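Local coordinates for peptide amidase (Stenotrophomonas maltophilia, PDB 1M22), which probably hydrolyses amide bonds, as a serine-dependent peptide amidase of the amidase signature family, at residues A194-V199 with P416-A421; R229-A234 with M476-E481; A236-I241 with Y260-R265; P445-P450 with K472-A477. All blocks are in the same frame, centred on the assembly; numbering follows the deposited sequence.

Overall arrangement
Interactions 2, 3 and 4 gather around helices 231-241 and 470-484, which pack on one side of the central mixed sheet, whereas interaction 1 lies on the other side of strand 446-454. Interactions 2 and 4 share Met476 and Ala477, and their centres are about 7 Å apart; interaction 3 continues along helix 231-241, its centre about 12 Å from that of interaction 2. Arg265 of interaction 3 forms a salt bridge with Glu475 of interaction 4. Thr417 of interaction 1 and Thr448 of interaction 4 are joined by a probable hydrogen bond. The nucleophile Ser189 lies about 11 Å from Thr417 and about 10 Å from Ser446, side chain to side chain; interactions 2 and 3 are remote from it.

Interaction 1 (A194-V199 with P416-A421)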
loop_
_atom_site.group_PDB
_atom_site.type_symbol
_atom_site.label_atom_id
_atom_site.label_comp_id
_atom_site.label_asym_id
_atom_site.label_seq_id
_atom_site.Cartn_x
_atom_site.Cartn_y
_atom_site.Cartn_z
ATOM N N ALA A 194 2.979 6.036 -0.168
ATOM C CA ALA A 194 3.581 6.004 1.156
ATOM C C ALA A 194 4.732 7.017 1.199
ATOM O O ALA A 194 4.817 7.837 2.116
ATOM C CB ALA A 194 4.087 4.601 1.478
ATOM N N ALA A 195 5.607 6.981 0.198
ATOM C CA ALA A 195 6.737 7.905 0.157
ATOM C C ALA A 195 6.280 9.359 0.032
ATOM O O ALA A 195 6.801 10.245 0.715
ATOM C CB ALA A 195 7.660 7.550 -1.008
ATOM N N ILE A 196 5.309 9.590 -0.846
ATOM C CA ILE A 196 4.772 10.924 -1.107
ATOM C C ILE A 196 4.144 11.559 0.136
ATOM O O ILE A 196 4.154 12.789 0.288
ATOM C CB ILE A 196 3.741 10.839 -2.267
ATOM C CG1 ILE A 196 4.481 10.631 -3.594
ATOM C CG2 ILE A 196 2.850 12.085 -2.307
ATOM C CD1 ILE A 196 5.218 11.855 -4.098
ATOM N N ASN A 197 3.619 10.724 1.026
ATOM C CA ASN A 197 2.988 11.203 2.251
ATOM C C ASN A 197 3.810 10.942 3.518
ATOM O O ASN A 197 3.280 10.965 4.628
ATOM C CB ASN A 197 1.582 10.606 2.373
ATOM C CG ASN A 197 0.648 11.097 1.279
ATOM O OD1 ASN A 197 0.183 12.242 1.311
ATOM N ND2 ASN A 197 0.379 10.245 0.297
ATOM N N GLY A 198 5.104 10.682 3.344
ATOM C CA GLY A 198 5.995 10.493 4.478
ATOM C C GLY A 198 5.758 9.361 5.453
ATOM O O GLY A 198 5.997 9.519 6.656
ATOM N N VAL A 199 5.316 8.213 4.950
ATOM C CA VAL A 199 5.076 7.060 5.807
ATOM C C VAL A 199 5.722 5.811 5.229
ATOM O O VAL A 199 6.271 5.831 4.122
ATOM C CB VAL A 199 3.556 6.796 6.017
ATOM C CG1 VAL A 199 2.914 7.989 6.711
ATOM C CG2 VAL A 199 2.874 6.519 4.687
ATOM N N PRO A 416 15.884 6.207 -4.282
ATOM C CA PRO A 416 14.830 7.098 -3.791
ATOM C C PRO A 416 13.568 6.449 -4.365
ATOM O O PRO A 416 13.602 5.919 -5.477
ATOM C CB PRO A 416 15.139 8.422 -4.485
ATOM C CG PRO A 416 16.619 8.359 -4.720
ATOM C CD PRO A 416 16.831 6.926 -5.149
ATOM N N THR A 417 12.465 6.472 -3.629
ATOM C CA THR A 417 11.238 5.851 -4.115
ATOM C C THR A 417 10.652 6.569 -5.326
ATOM O O THR A 417 10.296 5.945 -6.328
ATOM C CB THR A 417 10.191 5.796 -2.993
ATOM O OG1 THR A 417 10.772 5.147 -1.855
ATOM C CG2 THR A 417 8.953 5.024 -3.439
ATOM N N THR A 418 10.559 7.889 -5.226
ATOM C CA THR A 418 10.008 8.707 -6.296
ATOM C C THR A 418 10.355 10.162 -5.990
ATOM O O THR A 418 11.177 10.432 -5.116
ATOM C CB THR A 418 8.468 8.518 -6.384
ATOM O OG1 THR A 418 7.952 9.255 -7.499
ATOM C CG2 THR A 418 7.782 8.988 -5.100
ATOM N N GLY A 419 9.750 11.094 -6.722
ATOM C CA GLY A 419 10.003 12.504 -6.476
ATOM C C GLY A 419 9.031 13.003 -5.423
ATOM O O GLY A 419 8.499 12.209 -4.645
ATOM N N VAL A 420 8.788 14.310 -5.384
ATOM C CA VAL A 420 7.862 14.861 -4.401
ATOM C C VAL A 420 6.486 15.126 -4.993
ATOM O O VAL A 420 6.300 15.108 -6.209
ATOM C CB VAL A 420 8.392 16.175 -3.793
ATOM C CG1 VAL A 420 9.699 15.914 -3.067
ATOM C CG2 VAL A 420 8.576 17.221 -4.882
ATOM N N ALA A 421 5.520 15.362 -4.113
ATOM C CA ALA A 421 4.151 15.633 -4.527
ATOM C C ALA A 421 4.086 16.827 -5.475
ATOM O O ALA A 421 4.848 17.786 -5.346
ATOM C CB ALA A 421 3.284 15.890 -3.302
HETATM O O HOH W 1 5.969 14.412 -1.307
#
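Thr417 sets its CB and CG2 against the methyl of Ala195, with CB of Thr417 3.7 Å from CB of Ala195. Its OG1 turns to another partner, Thr448 OG1 on strand 446-454. At Thr418 the hydroxyl lies anti to the backbone N (chi1 -176°) and hydrogen-bonds Glu434; this leaves the methyl CG2 between the backbone N and the carbonyl carbon, where it meets CD1 of Ile196 at 4.0 Å. The Thr418 and Ile196 side chains cross at about a right angle. Gly419 contributes its carbonyl: the O sits 3.3 Å from Ile196 CD1, a close approach of a methyl to a peptide oxygen. Ala195 and Ile196, which receive these contacts, lie in the last turn of helix 191-196, which starts just after the nucleophile Ser189 and ends in a Schellman motif. Gly198, with positive phi, is its C-prime residue; Val199 N bonds Ala194 O, and Gly198 N bonds Ala195 O. Val420 is met through its backbone, its C lying 3.6 Å from Ile196 CD1, and its N is held by Tyr286 OH. Ala421 meets the other branch of the isoleucine, its CB 4.0 Å from Ile196 CG2. The buried polar link runs through a water, which donates to Ile196 O at 2.9 Å and accepts from Ala421 N at 3.0 Å.

Interaction 2 (R229-A234 with M476-E481); sequences RSVADA and MAYAYE
Glu481 reaches from helix 470-484 to the start of helix 231-241, where its carboxylate meets Val231. Near its own backbone, Glu481 CB packs on Val449 of strand 446-454. CG lies anti to the backbone N (chi1 178°), and the chain stays extended beyond it. CD comes 3.7 Å from Val231 CG2, as the two side chains slide past each other in opposite directions. At the tip, OE2 accepts from Val231 N at 2.9 Å in a fairly straight bond (158°), on its syn side and 26° out of the carboxylate plane. The same oxygen lies 3.3 Å from Ser230 CA and takes a second hydrogen bond from a water, 2.7 Å away, which also donates to Arg229 O. Helix 231-241 opens with Ser230 as N-cap, its OG accepting from Asp233 N at 3.2 Å and also bonded to Asp12. With Glu481 on Val231 N, a carboxylate from another helix joins the capping serine at the first turn; its negative charge would be expected to favour this helix start. The other oxygen, OE1, accepts from a water at 2.6 Å, and that water takes the N-H of Ala232 at 2.8 Å and lies in plane at the edge of the Tyr478 ring. Val231 also packs on helix 470-484, CG1 touching Tyr478 CB at 4.0 Å while CG2 faces the methyl of Ala477.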
loop_
_atom_site.group_PDB
_atom_site.type_symbol
_atom_site.label_atom_id
_atom_site.label_comp_id
_atom_site.label_asym_id
_atom_site.label_seq_id
_atom_site.Cartn_x
_atom_site.Cartn_y
_atom_site.Cartn_z
ATOM N N ARG A 229 3.284 4.509 10.089
ATOM C CA ARG A 229 4.249 5.573 10.306
ATOM C C ARG A 229 5.629 5.027 10.645
ATOM O O ARG A 229 6.627 5.741 10.527
ATOM C CB ARG A 229 3.762 6.502 11.419
ATOM C CG ARG A 229 2.539 7.325 11.033
ATOM C CD ARG A 229 1.997 8.094 12.228
ATOM N NE ARG A 229 1.542 7.192 13.282
ATOM C CZ ARG A 229 0.362 6.578 13.289
ATOM N NH1 ARG A 229 -0.506 6.771 12.303
ATOM N NH2 ARG A 229 0.057 5.751 14.280
ATOM N N SER A 230 5.688 3.760 11.047
ATOM C CA SER A 230 6.956 3.136 11.415
ATOM C C SER A 230 7.073 1.720 10.875
ATOM O O SER A 230 6.071 1.064 10.586
ATOM C CB SER A 230 7.094 3.086 12.937
ATOM O OG SER A 230 6.182 2.147 13.487
ATOM N N VAL A 231 8.309 1.252 10.751
ATOM C CA VAL A 231 8.568 -0.097 10.272
ATOM C C VAL A 231 8.015 -1.124 11.260
ATOM O O VAL A 231 7.486 -2.153 10.848
ATOM C CB VAL A 231 10.084 -0.322 10.058
ATOM C CG1 VAL A 231 10.353 -1.776 9.673
ATOM C CG2 VAL A 231 10.599 0.618 8.969
ATOM N N ALA A 232 8.126 -0.846 12.556
ATOM C CA ALA A 232 7.613 -1.770 13.564
ATOM C C ALA A 232 6.106 -1.971 13.403
ATOM O O ALA A 232 5.603 -3.087 13.521
ATOM C CB ALA A 232 7.927 -1.243 14.960
ATOM N N ASP A 233 5.382 -0.886 13.139
ATOM C CA ASP A 233 3.936 -0.973 12.950
ATOM C C ASP A 233 3.617 -1.785 11.693
ATOM O O ASP A 233 2.700 -2.608 11.687
ATOM C CB ASP A 233 3.323 0.427 12.824
ATOM C CG ASP A 233 3.235 1.155 14.153
ATOM O OD1 ASP A 233 3.730 0.622 15.172
ATOM O OD2 ASP A 233 2.666 2.269 14.175
ATOM N N ALA A 234 4.372 -1.551 10.623
ATOM C CA ALA A 234 4.147 -2.287 9.384
ATOM C C ALA A 234 4.390 -3.779 9.599
ATOM O O ALA A 234 3.656 -4.618 9.070
ATOM C CB ALA A 234 5.063 -1.763 8.287
ATOM N N MET A 476 16.704 -4.617 7.667
ATOM C CA MET A 476 17.481 -3.532 7.091
ATOM C C MET A 476 16.775 -2.185 7.169
ATOM O O MET A 476 17.381 -1.175 7.538
ATOM C CB MET A 476 17.840 -3.879 5.645
ATOM C CG MET A 476 18.774 -5.085 5.558
ATOM S SD MET A 476 19.233 -5.587 3.889
ATOM C CE MET A 476 20.319 -4.351 3.467
ATOM N N ALA A 477 15.490 -2.174 6.830
ATOM C CA ALA A 477 14.701 -0.950 6.865
ATOM C C ALA A 477 14.580 -0.422 8.293
ATOM O O ALA A 477 14.671 0.780 8.530
ATOM C CB ALA A 477 13.319 -1.208 6.276
ATOM N N TYR A 478 14.375 -1.323 9.247
ATOM C CA TYR A 478 14.259 -0.925 10.643
ATOM C C TYR A 478 15.574 -0.325 11.138
ATOM O O TYR A 478 15.585 0.716 11.794
ATOM C CB TYR A 478 13.890 -2.130 11.507
ATOM C CG TYR A 478 13.738 -1.807 12.974
ATOM C CD1 TYR A 478 12.618 -1.121 13.446
ATOM C CD2 TYR A 478 14.716 -2.184 13.895
ATOM C CE1 TYR A 478 12.475 -0.820 14.799
ATOM C CE2 TYR A 478 14.583 -1.887 15.251
ATOM C CZ TYR A 478 13.461 -1.206 15.694
ATOM O OH TYR A 478 13.313 -0.909 17.032
ATOM N N ALA A 479 16.685 -0.985 10.825
ATOM C CA ALA A 479 17.996 -0.498 11.248
ATOM C C ALA A 479 18.257 0.899 10.689
ATOM O O ALA A 479 18.813 1.758 11.372
ATOM C CB ALA A 479 19.082 -1.462 10.792
ATOM N N TYR A 480 17.862 1.123 9.441
ATOM C CA TYR A 480 18.044 2.430 8.821
ATOM C C TYR A 480 17.157 3.467 9.511
ATOM O O TYR A 480 17.604 4.561 9.860
ATOM C CB TYR A 480 17.681 2.380 7.333
ATOM C CG TYR A 480 17.537 3.758 6.726
ATOM C CD1 TYR A 480 18.655 4.544 6.450
ATOM C CD2 TYR A 480 16.275 4.313 6.517
ATOM C CE1 TYR A 480 18.518 5.854 5.990
ATOM C CE2 TYR A 480 16.129 5.618 6.061
ATOM C CZ TYR A 480 17.250 6.381 5.803
ATOM O OH TYR A 480 17.095 7.685 5.388
ATOM N N GLU A 481 15.894 3.108 9.704
ATOM C CA GLU A 481 14.926 3.991 10.331
ATOM C C GLU A 481 15.326 4.409 11.741
ATOM O O GLU A 481 15.197 5.576 12.116
ATOM C CB GLU A 481 13.568 3.295 10.379
ATOM C CG GLU A 481 12.479 4.100 11.051
ATOM C CD GLU A 481 11.328 3.224 11.502
ATOM O OE1 GLU A 481 11.576 2.285 12.287
ATOM O OE2 GLU A 481 10.184 3.471 11.074
HETATM O O HOH W 2 9.395 5.708 9.732
HETATM O O HOH W 3 9.813 1.116 13.725
#

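Interaction 3 (A236-I241 with Y260-R265)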
loop_
_atom_site.group_PDB
_atom_site.type_symbol
_atom_site.label_atom_id
_atom_site.label_comp_id
_atom_site.label_asym_id
_atom_site.label_seq_id
_atom_site.Cartn_x
_atom_site.Cartn_y
_atom_site.Cartn_z
ATOM N N ALA A 236 4.054 -5.442 12.394
ATOM C CA ALA A 236 2.971 -5.993 13.201
ATOM C C ALA A 236 1.779 -6.330 12.310
ATOM O O ALA A 236 1.159 -7.382 12.450
ATOM C CB ALA A 236 2.558 -4.996 14.275
ATOM N N VAL A 237 1.459 -5.433 11.383
ATOM C CA VAL A 237 0.344 -5.675 10.482
ATOM C C VAL A 237 0.622 -6.856 9.552
ATOM O O VAL A 237 -0.249 -7.704 9.343
ATOM C CB VAL A 237 0.027 -4.415 9.645
ATOM C CG1 VAL A 237 -1.035 -4.731 8.609
ATOM C CG2 VAL A 237 -0.466 -3.302 10.558
ATOM N N LEU A 238 1.834 -6.927 9.006
ATOM C CA LEU A 238 2.183 -8.023 8.104
ATOM C C LEU A 238 2.045 -9.363 8.822
ATOM O O LEU A 238 1.573 -10.343 8.247
ATOM C CB LEU A 238 3.614 -7.861 7.575
ATOM C CG LEU A 238 3.988 -8.807 6.424
ATOM C CD1 LEU A 238 3.153 -8.467 5.195
ATOM C CD2 LEU A 238 5.466 -8.684 6.102
ATOM N N THR A 239 2.449 -9.400 10.087
ATOM C CA THR A 239 2.363 -10.620 10.876
ATOM C C THR A 239 0.921 -11.124 10.955
ATOM O O THR A 239 0.669 -12.328 10.924
ATOM C CB THR A 239 2.900 -10.381 12.305
ATOM O OG1 THR A 239 4.289 -10.023 12.241
ATOM C CG2 THR A 239 2.743 -11.635 13.159
ATOM N N ALA A 240 -0.024 -10.198 11.044
ATOM C CA ALA A 240 -1.430 -10.566 11.144
ATOM C C ALA A 240 -2.101 -10.948 9.822
ATOM O O ALA A 240 -2.963 -11.828 9.801
ATOM C CB ALA A 240 -2.211 -9.430 11.807
ATOM N N ILE A 241 -1.714 -10.306 8.722
ATOM C CA ILE A 241 -2.359 -10.594 7.442
ATOM C C ILE A 241 -1.724 -11.684 6.585
ATOM O O ILE A 241 -2.383 -12.222 5.696
ATOM C CB ILE A 241 -2.514 -9.308 6.580
ATOM C CG1 ILE A 241 -1.147 -8.740 6.191
ATOM C CG2 ILE A 241 -3.328 -8.271 7.350
ATOM C CD1 ILE A 241 -1.233 -7.516 5.281
ATOM N N TYR A 260 5.043 -16.858 11.294
ATOM C CA TYR A 260 6.190 -15.982 11.486
ATOM C C TYR A 260 5.880 -14.616 12.084
ATOM O O TYR A 260 5.008 -13.892 11.603
ATOM C CB TYR A 260 6.898 -15.786 10.146
ATOM C CG TYR A 260 8.317 -15.287 10.262
ATOM C CD1 TYR A 260 9.359 -16.160 10.570
ATOM C CD2 TYR A 260 8.621 -13.943 10.057
ATOM C CE1 TYR A 260 10.672 -15.708 10.666
ATOM C CE2 TYR A 260 9.930 -13.480 10.152
ATOM C CZ TYR A 260 10.950 -14.367 10.454
ATOM O OH TYR A 260 12.246 -13.916 10.531
ATOM N N ASP A 261 6.618 -14.269 13.132
ATOM C CA ASP A 261 6.461 -12.983 13.797
ATOM C C ASP A 261 7.491 -12.027 13.198
ATOM O O ASP A 261 8.670 -12.065 13.554
ATOM C CB ASP A 261 6.689 -13.146 15.304
ATOM C CG ASP A 261 6.645 -11.826 16.050
ATOM O OD1 ASP A 261 6.187 -10.821 15.469
ATOM O OD2 ASP A 261 7.064 -11.800 17.228
ATOM N N TYR A 262 7.044 -11.172 12.284
ATOM C CA TYR A 262 7.954 -10.235 11.642
ATOM C C TYR A 262 8.521 -9.190 12.598
ATOM O O TYR A 262 9.531 -8.563 12.291
ATOM C CB TYR A 262 7.263 -9.558 10.453
ATOM C CG TYR A 262 6.988 -10.506 9.307
ATOM C CD1 TYR A 262 7.995 -10.852 8.398
ATOM C CD2 TYR A 262 5.730 -11.087 9.149
ATOM C CE1 TYR A 262 7.752 -11.754 7.363
ATOM C CE2 TYR A 262 5.482 -11.991 8.123
ATOM C CZ TYR A 262 6.493 -12.321 7.234
ATOM O OH TYR A 262 6.241 -13.227 6.225
ATOM N N THR A 263 7.893 -9.005 13.757
ATOM C CA THR A 263 8.419 -8.024 14.707
ATOM C C THR A 263 9.717 -8.530 15.335
ATOM O O THR A 263 10.464 -7.760 15.937
ATOM C CB THR A 263 7.404 -7.676 15.830
ATOM O OG1 THR A 263 7.207 -8.807 16.688
ATOM C CG2 THR A 263 6.073 -7.254 15.224
ATOM N N ALA A 264 9.988 -9.823 15.185
ATOM C CA ALA A 264 11.220 -10.406 15.706
ATOM C C ALA A 264 12.397 -9.931 14.851
ATOM O O ALA A 264 13.553 -10.018 15.264
ATOM C CB ALA A 264 11.139 -11.932 15.676
ATOM N N ARG A 265 12.092 -9.423 13.660
ATOM C CA ARG A 265 13.117 -8.939 12.740
ATOM C C ARG A 265 13.431 -7.455 12.920
ATOM O O ARG A 265 14.190 -6.876 12.141
ATOM C CB ARG A 265 12.684 -9.208 11.293
ATOM C CG ARG A 265 12.630 -10.689 10.915
ATOM C CD ARG A 265 14.017 -11.252 10.613
ATOM N NE ARG A 265 14.879 -11.317 11.792
ATOM C CZ ARG A 265 14.691 -12.149 12.812
ATOM N NH1 ARG A 265 13.670 -12.994 12.806
ATOM N NH2 ARG A 265 15.531 -12.138 13.838
#
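The Tyr262 ring is sandwiched between Leu238 and Tyr260. Leu238 CD2 stands over the centre of one face, 3.7 Å from the Tyr262 ring centroid and only 4° off its normal, a CH-pi contact. On the opposite face Tyr260 CD2 lies above the rim, and Tyr260 presents its own edge there, with Tyr262 CG in its ring plane. Thr239 CA lies in plane at the edge of Tyr262. Leu238 CG is anti to the backbone N (chi1 -169°), and both CG and CD2 bear on the ring. The polar link across the contact is Tyr262 N to Thr239 OG1, 3.0 Å long and bent at 142°; that hydroxyl also bonds Ala235 O one helical turn back. Thr239 CG2 rests 3.6 Å from Tyr260 O, and nearer the N-terminal end of the helix Thr263 CG2 lies 3.9 Å from Ala236 CA. Asp261 OD1 shapes the loop itself: Thr263 N reaches it from above the carboxylate plane at 3.0 Å, and Thr263 OG1 meets it on the syn side at 2.6 Å. Arg265 NH1 bonds Tyr260 OH at 2.8 Å, while its NE forms a salt bridge with Glu475 of helix 470-484, whose Pro471 and Ile474 also touch Tyr262. An Asx turn at Asp261 thus leads into the 3-10 segment 262-265, by which the connection from helix 231-241 to strand 275-279 folds back on that helix and bridges it to helix 470-484.

Interaction 4 (P445-P450 with K472-A477); sequences PSLTVP and KLIEMA
Leu447 carries its CG anti to the backbone N (chi1 -168°), on the side of helix 470-484, and both methyls meet that helix; Leu473 answers with CG beside its backbone N (chi1 -71°). Leu447 straddles Ala477: its CD1 and CD2 each lie 3.8 Å from Ala477 CB. CD1 of Leu447 also comes 4.0 Å from Leu473 O and touches Ile474 CG1 at 4.2 Å. Val449 CG2 reaches the same alanine methyl, Ala477 CB, at 3.8 Å. Just before the strand, the Leu473 and Pro445 side chains cross at about a right angle, Leu473 CD1 3.7 Å from Pro445 CG and 3.6 Å from Pro445 O. No hydrogen bond links the segments; the contact is apolar side chains, with methyls also resting on the carbonyl oxygens of Pro445 and Leu473. Ser446 and Thr448 point the other way, to helix 191-196, while Leu447 and Val449 face helix 470-484. Segments 446-450 and 472-477 run nearly parallel, 13° between axes that approach to 9.3 Å. Strand 446-454 pairs antiparallel with 457-464, and the chain then returns as helix 470-484 to lie along the first strand, the alpha/beta layering of the amidase signature fold, whose central mixed sheet is covered by helices.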
loop_
_atom_site.group_PDB
_atom_site.type_symbol
_atom_site.label_atom_id
_atom_site.label_comp_id
_atom_site.label_asym_id
_atom_site.label_seq_id
_atom_site.Cartn_x
_atom_site.Cartn_y
_atom_site.Cartn_z
ATOM N N PRO A 445 9.169 -8.392 -3.025
ATOM C CA PRO A 445 8.906 -7.401 -1.979
ATOM C C PRO A 445 9.656 -6.077 -2.099
ATOM O O PRO A 445 10.807 -6.024 -2.539
ATOM C CB PRO A 445 9.269 -8.152 -0.702
ATOM C CG PRO A 445 10.443 -8.986 -1.150
ATOM C CD PRO A 445 9.977 -9.513 -2.502
ATOM N N SER A 446 8.974 -5.007 -1.708
ATOM C CA SER A 446 9.548 -3.669 -1.710
ATOM C C SER A 446 9.039 -2.963 -0.458
ATOM O O SER A 446 7.962 -3.279 0.047
ATOM C CB SER A 446 9.166 -2.901 -2.978
ATOM O OG SER A 446 7.769 -2.739 -3.098
ATOM N N LEU A 447 9.817 -2.009 0.040
ATOM C CA LEU A 447 9.472 -1.313 1.273
ATOM C C LEU A 447 10.084 0.077 1.255
ATOM O O LEU A 447 11.288 0.222 1.033
ATOM C CB LEU A 447 10.037 -2.124 2.447
ATOM C CG LEU A 447 9.672 -1.887 3.915
ATOM C CD1 LEU A 447 10.320 -2.974 4.768
ATOM C CD2 LEU A 447 10.138 -0.516 4.361
ATOM N N THR A 448 9.264 1.100 1.480
ATOM C CA THR A 448 9.773 2.464 1.506
ATOM C C THR A 448 9.749 3.011 2.931
ATOM O O THR A 448 8.805 2.771 3.681
ATOM C CB THR A 448 8.960 3.399 0.561
ATOM O OG1 THR A 448 9.537 4.712 0.579
ATOM C CG2 THR A 448 7.503 3.480 0.987
ATOM N N VAL A 449 10.812 3.726 3.291
ATOM C CA VAL A 449 10.964 4.339 4.610
ATOM C C VAL A 449 11.277 5.823 4.425
ATOM O O VAL A 449 12.085 6.188 3.575
ATOM C CB VAL A 449 12.138 3.704 5.404
ATOM C CG1 VAL A 449 12.241 4.340 6.789
ATOM C CG2 VAL A 449 11.948 2.205 5.512
ATOM N N PRO A 450 10.638 6.697 5.215
ATOM C CA PRO A 450 10.904 8.134 5.087
ATOM C C PRO A 450 12.392 8.450 5.235
ATOM O O PRO A 450 13.048 7.939 6.143
ATOM C CB PRO A 450 10.086 8.732 6.224
ATOM C CG PRO A 450 8.905 7.817 6.293
ATOM C CD PRO A 450 9.546 6.448 6.174
ATOM N N LYS A 472 14.393 -10.103 5.900
ATOM C CA LYS A 472 15.639 -9.368 5.719
ATOM C C LYS A 472 15.391 -7.898 5.392
ATOM O O LYS A 472 16.084 -7.014 5.900
ATOM C CB LYS A 472 16.472 -10.007 4.603
ATOM C CG LYS A 472 17.821 -9.341 4.379
ATOM C CD LYS A 472 18.509 -9.856 3.121
ATOM C CE LYS A 472 18.841 -11.336 3.213
ATOM N NZ LYS A 472 19.528 -11.814 1.979
ATOM N N LEU A 473 14.406 -7.629 4.541
ATOM C CA LEU A 473 14.109 -6.247 4.186
ATOM C C LEU A 473 13.663 -5.458 5.407
ATOM O O LEU A 473 14.022 -4.295 5.567
ATOM C CB LEU A 473 13.026 -6.177 3.108
ATOM C CG LEU A 473 13.429 -6.640 1.707
ATOM C CD1 LEU A 473 12.278 -6.380 0.742
ATOM C CD2 LEU A 473 14.677 -5.894 1.248
ATOM N N ILE A 474 12.882 -6.095 6.272
ATOM C CA ILE A 474 12.412 -5.428 7.476
ATOM C C ILE A 474 13.578 -5.128 8.419
ATOM O O ILE A 474 13.653 -4.035 8.984
ATOM C CB ILE A 474 11.337 -6.275 8.188
ATOM C CG1 ILE A 474 10.041 -6.216 7.376
ATOM C CG2 ILE A 474 11.105 -5.760 9.608
ATOM C CD1 ILE A 474 8.953 -7.158 7.855
ATOM N N GLU A 475 14.490 -6.085 8.581
ATOM C CA GLU A 475 15.655 -5.883 9.444
ATOM C C GLU A 475 16.454 -4.674 8.972
ATOM O O GLU A 475 16.856 -3.826 9.769
ATOM C CB GLU A 475 16.610 -7.081 9.406
ATOM C CG GLU A 475 16.046 -8.426 9.785
ATOM C CD GLU A 475 17.125 -9.497 9.788
ATOM O OE1 GLU A 475 17.934 -9.534 8.831
ATOM O OE2 GLU A 475 17.165 -10.303 10.741
ATOM N N MET A 476 16.704 -4.617 7.667
ATOM C CA MET A 476 17.481 -3.532 7.091
ATOM C C MET A 476 16.775 -2.185 7.169
ATOM O O MET A 476 17.381 -1.175 7.538
ATOM C CB MET A 476 17.840 -3.879 5.645
ATOM C CG MET A 476 18.774 -5.085 5.558
ATOM S SD MET A 476 19.233 -5.587 3.889
ATOM C CE MET A 476 20.319 -4.351 3.467
ATOM N N ALA A 477 15.490 -2.174 6.830
ATOM C CA ALA A 477 14.701 -0.950 6.865
ATOM C C ALA A 477 14.580 -0.422 8.293
ATOM O O ALA A 477 14.671 0.780 8.530
ATOM C CB ALA A 477 13.319 -1.208 6.276
#